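Local atomic coordinates of putative protease (Parabacteroides distasonis ATCC 8503, PDB entry 3KD4), a protein that is of unproven function but is probably an exported hydrolase of the protease type. Residues Thr367-Ile372 and Leu422-Val427; Phe417-Leu422 and Gln477-Ala482. One frame throughout, in Å; residues are numbered along the deposited sequence.

Interaction 1: Thr367-Ile372 and Leu422-Val427; sequences TTPIQI and LIREEV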
loop_
_atom_site.group_PDB
_atom_site.type_symbol
_atom_site.label_atom_id
_atom_site.label_comp_id
_atom_site.label_asym_id
_atom_site.label_seq_id
_atom_site.Cartn_x
_atom_site.Cartn_y
_atom_site.Cartn_z
ATOM N N THR A 367 12.979 -7.541 -11.187
ATOM C CA THR A 367 12.611 -8.098 -9.901
ATOM C C THR A 367 13.903 -8.628 -9.297
ATOM O O THR A 367 14.526 -9.491 -9.887
ATOM C CB THR A 367 11.579 -9.213 -10.053
ATOM O OG1 THR A 367 10.415 -8.705 -10.757
ATOM C CG2 THR A 367 11.161 -9.731 -8.677
ATOM N N THR A 368 14.342 -8.055 -8.181
ATOM C CA THR A 368 15.651 -8.353 -7.584
ATOM C C THR A 368 15.430 -8.895 -6.172
ATOM O O THR A 368 14.741 -8.264 -5.385
ATOM C CB THR A 368 16.532 -7.075 -7.463
ATOM O OG1 THR A 368 16.699 -6.469 -8.741
ATOM C CG2 THR A 368 17.901 -7.401 -6.903
ATOM N N PRO A 369 15.998 -10.075 -5.847
ATOM C CA PRO A 369 15.931 -10.556 -4.468
ATOM C C PRO A 369 16.617 -9.654 -3.463
ATOM O O PRO A 369 17.679 -9.113 -3.738
ATOM C CB PRO A 369 16.674 -11.898 -4.516
ATOM C CG PRO A 369 16.690 -12.282 -5.946
ATOM C CD PRO A 369 16.661 -11.038 -6.745
ATOM N N ILE A 370 16.019 -9.507 -2.292
ATOM C CA ILE A 370 16.708 -8.909 -1.162
ATOM C C ILE A 370 17.714 -9.949 -0.700
ATOM O O ILE A 370 17.421 -11.166 -0.673
ATOM C CB ILE A 370 15.746 -8.577 -0.012
ATOM C CG1 ILE A 370 14.825 -7.426 -0.417
ATOM C CG2 ILE A 370 16.500 -8.231 1.291
ATOM C CD1 ILE A 370 15.556 -6.094 -0.678
ATOM N N GLN A 371 18.902 -9.480 -0.353
ATOM C CA GLN A 371 19.989 -10.360 0.053
ATOM C C GLN A 371 20.265 -10.109 1.499
ATOM O O GLN A 371 20.574 -8.976 1.846
ATOM C CB GLN A 371 21.256 -10.025 -0.712
ATOM C CG GLN A 371 21.203 -10.291 -2.188
ATOM C CD GLN A 371 21.277 -11.755 -2.530
ATOM O OE1 GLN A 371 21.612 -12.616 -1.693
ATOM N NE2 GLN A 371 20.970 -12.059 -3.780
ATOM N N ILE A 372 20.160 -11.143 2.341
ATOM C CA ILE A 372 20.495 -11.032 3.761
ATOM C C ILE A 372 21.650 -11.986 4.130
ATOM O O ILE A 372 21.680 -13.161 3.757
ATOM C CB ILE A 372 19.259 -11.237 4.659
ATOM C CG1 ILE A 372 18.344 -10.011 4.522
ATOM C CG2 ILE A 372 19.655 -11.378 6.146
ATOM C CD1 ILE A 372 16.989 -10.318 4.753
ATOM N N LEU A 422 11.256 -11.243 -3.490
ATOM C CA LEU A 422 12.111 -12.420 -3.544
ATOM C C LEU A 422 13.189 -12.201 -2.483
ATOM O O LEU A 422 13.453 -11.051 -2.073
ATOM C CB LEU A 422 12.739 -12.615 -4.907
ATOM C CG LEU A 422 11.736 -12.720 -6.055
ATOM C CD1 LEU A 422 12.514 -12.963 -7.372
ATOM C CD2 LEU A 422 10.717 -13.802 -5.808
ATOM N N ILE A 423 13.808 -13.289 -2.018
ATOM C CA ILE A 423 14.767 -13.143 -0.959
ATOM C C ILE A 423 15.770 -14.289 -0.982
ATOM O O ILE A 423 15.467 -15.427 -1.448
ATOM C CB ILE A 423 14.045 -13.067 0.421
ATOM C CG1 ILE A 423 14.978 -12.471 1.482
ATOM C CG2 ILE A 423 13.495 -14.473 0.812
ATOM C CD1 ILE A 423 14.300 -11.541 2.465
ATOM N N ARG A 424 16.962 -13.956 -0.497
ATOM C CA ARG A 424 18.020 -14.925 -0.269
ATOM C C ARG A 424 18.679 -14.572 1.041
ATOM O O ARG A 424 19.172 -13.432 1.215
ATOM C CB ARG A 424 19.067 -14.875 -1.372
ATOM C CG ARG A 424 18.543 -15.070 -2.774
ATOM C CD ARG A 424 19.646 -14.819 -3.807
ATOM N NE ARG A 424 20.478 -15.981 -4.123
ATOM C CZ ARG A 424 21.586 -16.293 -3.471
ATOM N NH1 ARG A 424 21.973 -15.539 -2.455
ATOM N NH2 ARG A 424 22.302 -17.353 -3.834
ATOM N N GLU A 425 18.696 -15.526 1.972
ATOM C CA GLU A 425 19.301 -15.271 3.281
ATOM C C GLU A 425 20.310 -16.339 3.664
ATOM O O GLU A 425 20.105 -17.524 3.395
ATOM C CB GLU A 425 18.247 -15.180 4.378
ATOM C CG GLU A 425 17.001 -14.475 3.984
ATOM C CD GLU A 425 16.121 -14.104 5.146
ATOM O OE1 GLU A 425 16.465 -14.395 6.321
ATOM O OE2 GLU A 425 15.059 -13.501 4.864
ATOM N N GLU A 426 21.394 -15.902 4.293
ATOM C CA GLU A 426 22.355 -16.809 4.887
ATOM C C GLU A 426 22.675 -16.340 6.291
ATOM O O GLU A 426 23.046 -15.172 6.484
ATOM C CB GLU A 426 23.620 -16.866 4.067
ATOM C CG GLU A 426 24.703 -17.692 4.734
ATOM C CD GLU A 426 26.016 -17.604 3.996
ATOM O OE1 GLU A 426 26.571 -16.481 3.900
ATOM O OE2 GLU A 426 26.473 -18.647 3.494
ATOM N N VAL A 427 22.521 -17.239 7.269
ATOM C CA VAL A 427 22.850 -16.917 8.648
ATOM C C VAL A 427 23.872 -17.947 9.140
ATOM O O VAL A 427 23.614 -19.157 9.080
ATOM C CB VAL A 427 21.609 -16.920 9.575
ATOM C CG1 VAL A 427 22.014 -16.488 11.012
ATOM C CG2 VAL A 427 20.518 -16.000 9.006
HETATM O O HOH W 1 12.058 -9.219 -5.226
#
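The Gln371 amide runs alongside the Arg424 guanidinium in the same direction, the two planes inclined by 43°. Gln371 OE1 sits at the edge of the guanidinium, and Arg424 NH1 meets an in-plane lone pair of that oxygen at 3.0 Å. A bend at chi2 of Gln371 (-74°) carries its CD over to the neighbouring strand, where it lies 3.7 Å from Arg424 CD. The arginine was modelled in two conformers, so this polar tip describes one of them.

Beneath the tips runs a textbook parallel pairing. Ile370 gives its N-H to Leu422 O and receives that of Arg424; Ile372 repeats the pattern with Arg424 O, 2.7 Å from Ile372 N, and with Glu426 N. Where the pairing begins, Pro369 CB packs 4.0 Å from Leu422 CB, and the Thr367 methyl CG2 touches Leu422 CD1 at 3.7 Å as the two side chains cross at about a right angle. A water joins Leu422 N to Thr368 O, bridging the two segments just before direct bonding starts.

The other face of the sheet is mostly greasy. Ile372 CD1 reaches Ile423 CD1 at 3.7 Å and packs as closely against Glu425 OE2, a buried carboxylate oxygen that accepts the N-H of Ile401. On the more open side, Glu426 forms a salt bridge with Lys373.

Strand 370-380 is an outermost strand of its mixed sheet, and strand 423-433 separates it from strand 465-474, to which Ile423 and Glu425 bond through Leu474 and Ile472. Trp494 of helix 481-495 packs against Glu425 and Val427, while the short helix 346-349 touches Ile370 near the start of the edge strand.

Interaction 2: Phe417-Leu422 and Gln477-Ala482; sequences FELPSL and QQFTPA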
loop_
_atom_site.group_PDB
_atom_site.type_symbol
_atom_site.label_atom_id
_atom_site.label_comp_id
_atom_site.label_asym_id
_atom_site.label_seq_id
_atom_site.Cartn_x
_atom_site.Cartn_y
_atom_site.Cartn_z
ATOM N N PHE A 417 -1.323 -16.175 -2.818
ATOM C CA PHE A 417 -0.389 -15.896 -1.756
ATOM C C PHE A 417 0.766 -15.076 -2.328
ATOM O O PHE A 417 1.338 -15.471 -3.336
ATOM C CB PHE A 417 0.114 -17.239 -1.236
ATOM C CG PHE A 417 1.062 -17.130 -0.109
ATOM C CD1 PHE A 417 0.662 -16.569 1.078
ATOM C CD2 PHE A 417 2.354 -17.597 -0.222
ATOM C CE1 PHE A 417 1.548 -16.466 2.145
ATOM C CE2 PHE A 417 3.251 -17.505 0.871
ATOM C CZ PHE A 417 2.834 -16.924 2.033
ATOM N N GLU A 418 1.106 -13.955 -1.710
ATOM C CA GLU A 418 2.146 -13.057 -2.250
ATOM C C GLU A 418 3.173 -12.701 -1.227
ATOM O O GLU A 418 2.831 -12.326 -0.115
ATOM C CB GLU A 418 1.492 -11.747 -2.768
ATOM C CG GLU A 418 2.429 -10.810 -3.551
ATOM C CD GLU A 418 1.689 -9.619 -4.107
ATOM O OE1 GLU A 418 1.248 -9.714 -5.255
ATOM O OE2 GLU A 418 1.504 -8.617 -3.388
ATOM N N LEU A 419 4.443 -12.790 -1.610
ATOM C CA LEU A 419 5.546 -12.420 -0.743
ATOM C C LEU A 419 5.909 -10.954 -0.962
ATOM O O LEU A 419 5.735 -10.435 -2.063
ATOM C CB LEU A 419 6.761 -13.268 -1.081
ATOM C CG LEU A 419 6.605 -14.788 -1.085
ATOM C CD1 LEU A 419 7.985 -15.367 -1.369
ATOM C CD2 LEU A 419 6.068 -15.282 0.262
ATOM N N PRO A 420 6.442 -10.280 0.071
ATOM C CA PRO A 420 6.833 -8.881 -0.100
ATOM C C PRO A 420 7.930 -8.703 -1.160
ATOM O O PRO A 420 7.937 -7.704 -1.874
ATOM C CB PRO A 420 7.359 -8.491 1.288
ATOM C CG PRO A 420 6.876 -9.509 2.217
ATOM C CD PRO A 420 6.651 -10.756 1.450
ATOM N N SER A 421 8.819 -9.693 -1.278
ATOM C CA SER A 421 9.918 -9.663 -2.256
ATOM C C SER A 421 10.453 -11.061 -2.460
ATOM O O SER A 421 10.163 -11.960 -1.678
ATOM C CB SER A 421 11.076 -8.795 -1.766
ATOM O OG SER A 421 11.816 -9.436 -0.720
ATOM N N LEU A 422 11.256 -11.243 -3.490
ATOM C CA LEU A 422 12.111 -12.420 -3.544
ATOM C C LEU A 422 13.189 -12.201 -2.483
ATOM O O LEU A 422 13.453 -11.051 -2.073
ATOM C CB LEU A 422 12.739 -12.615 -4.907
ATOM C CG LEU A 422 11.736 -12.720 -6.055
ATOM C CD1 LEU A 422 12.514 -12.963 -7.372
ATOM C CD2 LEU A 422 10.717 -13.802 -5.808
ATOM N N GLN A 477 7.224 -14.830 -6.481
ATOM C CA GLN A 477 6.500 -13.901 -5.634
ATOM C C GLN A 477 5.051 -14.277 -5.344
ATOM O O GLN A 477 4.553 -13.963 -4.279
ATOM C CB GLN A 477 6.440 -12.548 -6.325
ATOM C CG GLN A 477 7.705 -11.813 -6.310
ATOM C CD GLN A 477 7.663 -10.622 -7.198
ATOM O OE1 GLN A 477 7.652 -9.496 -6.695
ATOM N NE2 GLN A 477 7.617 -10.851 -8.552
ATOM N N GLN A 478 4.363 -14.855 -6.317
ATOM C CA GLN A 478 2.953 -15.172 -6.162
ATOM C C GLN A 478 2.672 -16.623 -6.395
ATOM O O GLN A 478 3.213 -17.234 -7.316
ATOM C CB GLN A 478 2.090 -14.387 -7.135
ATOM C CG GLN A 478 2.174 -12.882 -6.957
ATOM C CD GLN A 478 1.241 -12.158 -7.926
ATOM O OE1 GLN A 478 1.158 -12.530 -9.088
ATOM N NE2 GLN A 478 0.561 -11.127 -7.458
ATOM N N PHE A 479 1.756 -17.145 -5.596
ATOM C CA PHE A 479 1.479 -18.564 -5.546
ATOM C C PHE A 479 -0.029 -18.801 -5.515
ATOM O O PHE A 479 -0.766 -18.168 -4.746
ATOM C CB PHE A 479 2.125 -19.186 -4.298
ATOM C CG PHE A 479 3.595 -19.007 -4.229
ATOM C CD1 PHE A 479 4.143 -17.829 -3.704
ATOM C CD2 PHE A 479 4.445 -19.993 -4.714
ATOM C CE1 PHE A 479 5.510 -17.645 -3.666
ATOM C CE2 PHE A 479 5.842 -19.825 -4.686
ATOM C CZ PHE A 479 6.379 -18.659 -4.145
ATOM N N THR A 480 -0.477 -19.690 -6.391
ATOM C CA THR A 480 -1.840 -20.151 -6.390
ATOM C C THR A 480 -1.992 -21.112 -5.218
ATOM O O THR A 480 -0.988 -21.586 -4.659
ATOM C CB THR A 480 -2.143 -20.961 -7.651
ATOM O OG1 THR A 480 -1.241 -22.068 -7.684
ATOM C CG2 THR A 480 -1.977 -20.109 -8.917
ATOM N N PRO A 481 -3.244 -21.418 -4.845
ATOM C CA PRO A 481 -3.483 -22.397 -3.790
ATOM C C PRO A 481 -2.840 -23.755 -4.085
ATOM O O PRO A 481 -2.363 -24.397 -3.163
ATOM C CB PRO A 481 -4.997 -22.472 -3.716
ATOM C CG PRO A 481 -5.455 -21.103 -4.197
ATOM C CD PRO A 481 -4.483 -20.741 -5.268
ATOM N N ALA A 482 -2.761 -24.148 -5.358
ATOM C CA ALA A 482 -2.071 -25.392 -5.762
ATOM C C ALA A 482 -0.570 -25.355 -5.471
ATOM O O ALA A 482 0.038 -26.392 -5.220
ATOM C CB ALA A 482 -2.310 -25.680 -7.244
#
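Phe417 and Phe479 sit next to each other on one face of a short antiparallel pairing, their side chains crossing at a slant, with Phe417 CD2 3.9 Å from Phe479 CD1. Leu419 extends this buried side: its CG approaches the edge of the Phe479 ring, 4.0 Å from CE1. Helix 481-495 lies against the same aromatic face, where Tyr484 meets Phe417 edge-to-face and Val487 touches both phenylalanines.

Two residues from each strand suffice to make the motif, a two-stranded antiparallel ribbon. Phe417 and Phe479 form its hydrogen-bonded pair, with Phe417 N 2.8 Å from Phe479 O and the reverse bond equally short, and Leu419 N adds a further bond to Gln477 O. Glu418 and Gln478, one residue along, are the non-hydrogen-bonded pair; alternation along the strands puts their side chains on the opposite face.

That face is polar and partly open. The carboxylate and amide run alongside each other nearly coplanar, and Gln478 NE2 meets Glu418 OE1 at 2.7 Å, almost along its C-O axis. The other oxygen, OE2, forms a salt bridge with Arg349 and accepts the N-H of Lys195, which would probably hold the carboxylate in its ionised form; Gln478 NE2 also makes a weak bond to a glycerol, probably from the crystallisation liquor. An alanine in place of Glu418 would probably leave the Gln478 amide freer to turn and Arg349 without its opposite charge.

Past Leu419, the contact continues through aliphatic atoms: Leu422 CD2 rests 3.6 Å from Gln477 CG, the two side chains at about a right angle. Beyond the ribbon's other end, Thr480 is the N-cap of helix 481-495, and its own N-H goes to Glu483 OE1, consistent with a capping box.

Overall arrangement
Followed from the N terminus, the chain first passes through Thr367-Ile372, which opens the edge strand 370-380. After strands 389-393 and 417-418 it returns at Leu422-Val427, where interaction 1 closes a loop of 49 intervening residues. The chain then completes strand 423-433 and adds strands 446-450, 453-462 and 465-474 to the same mixed sheet before Gln477-Ala482 comes back to Phe417-Leu422, and interaction 2 closes a second loop. The two loops cross rather than nest, and Leu422 belongs to both contacts. Interaction 1 joins two strands of the mixed sheet; interaction 2 ties the approach to that sheet to the start of helix 481-495, close to Phe192-Lys195 and Arg349.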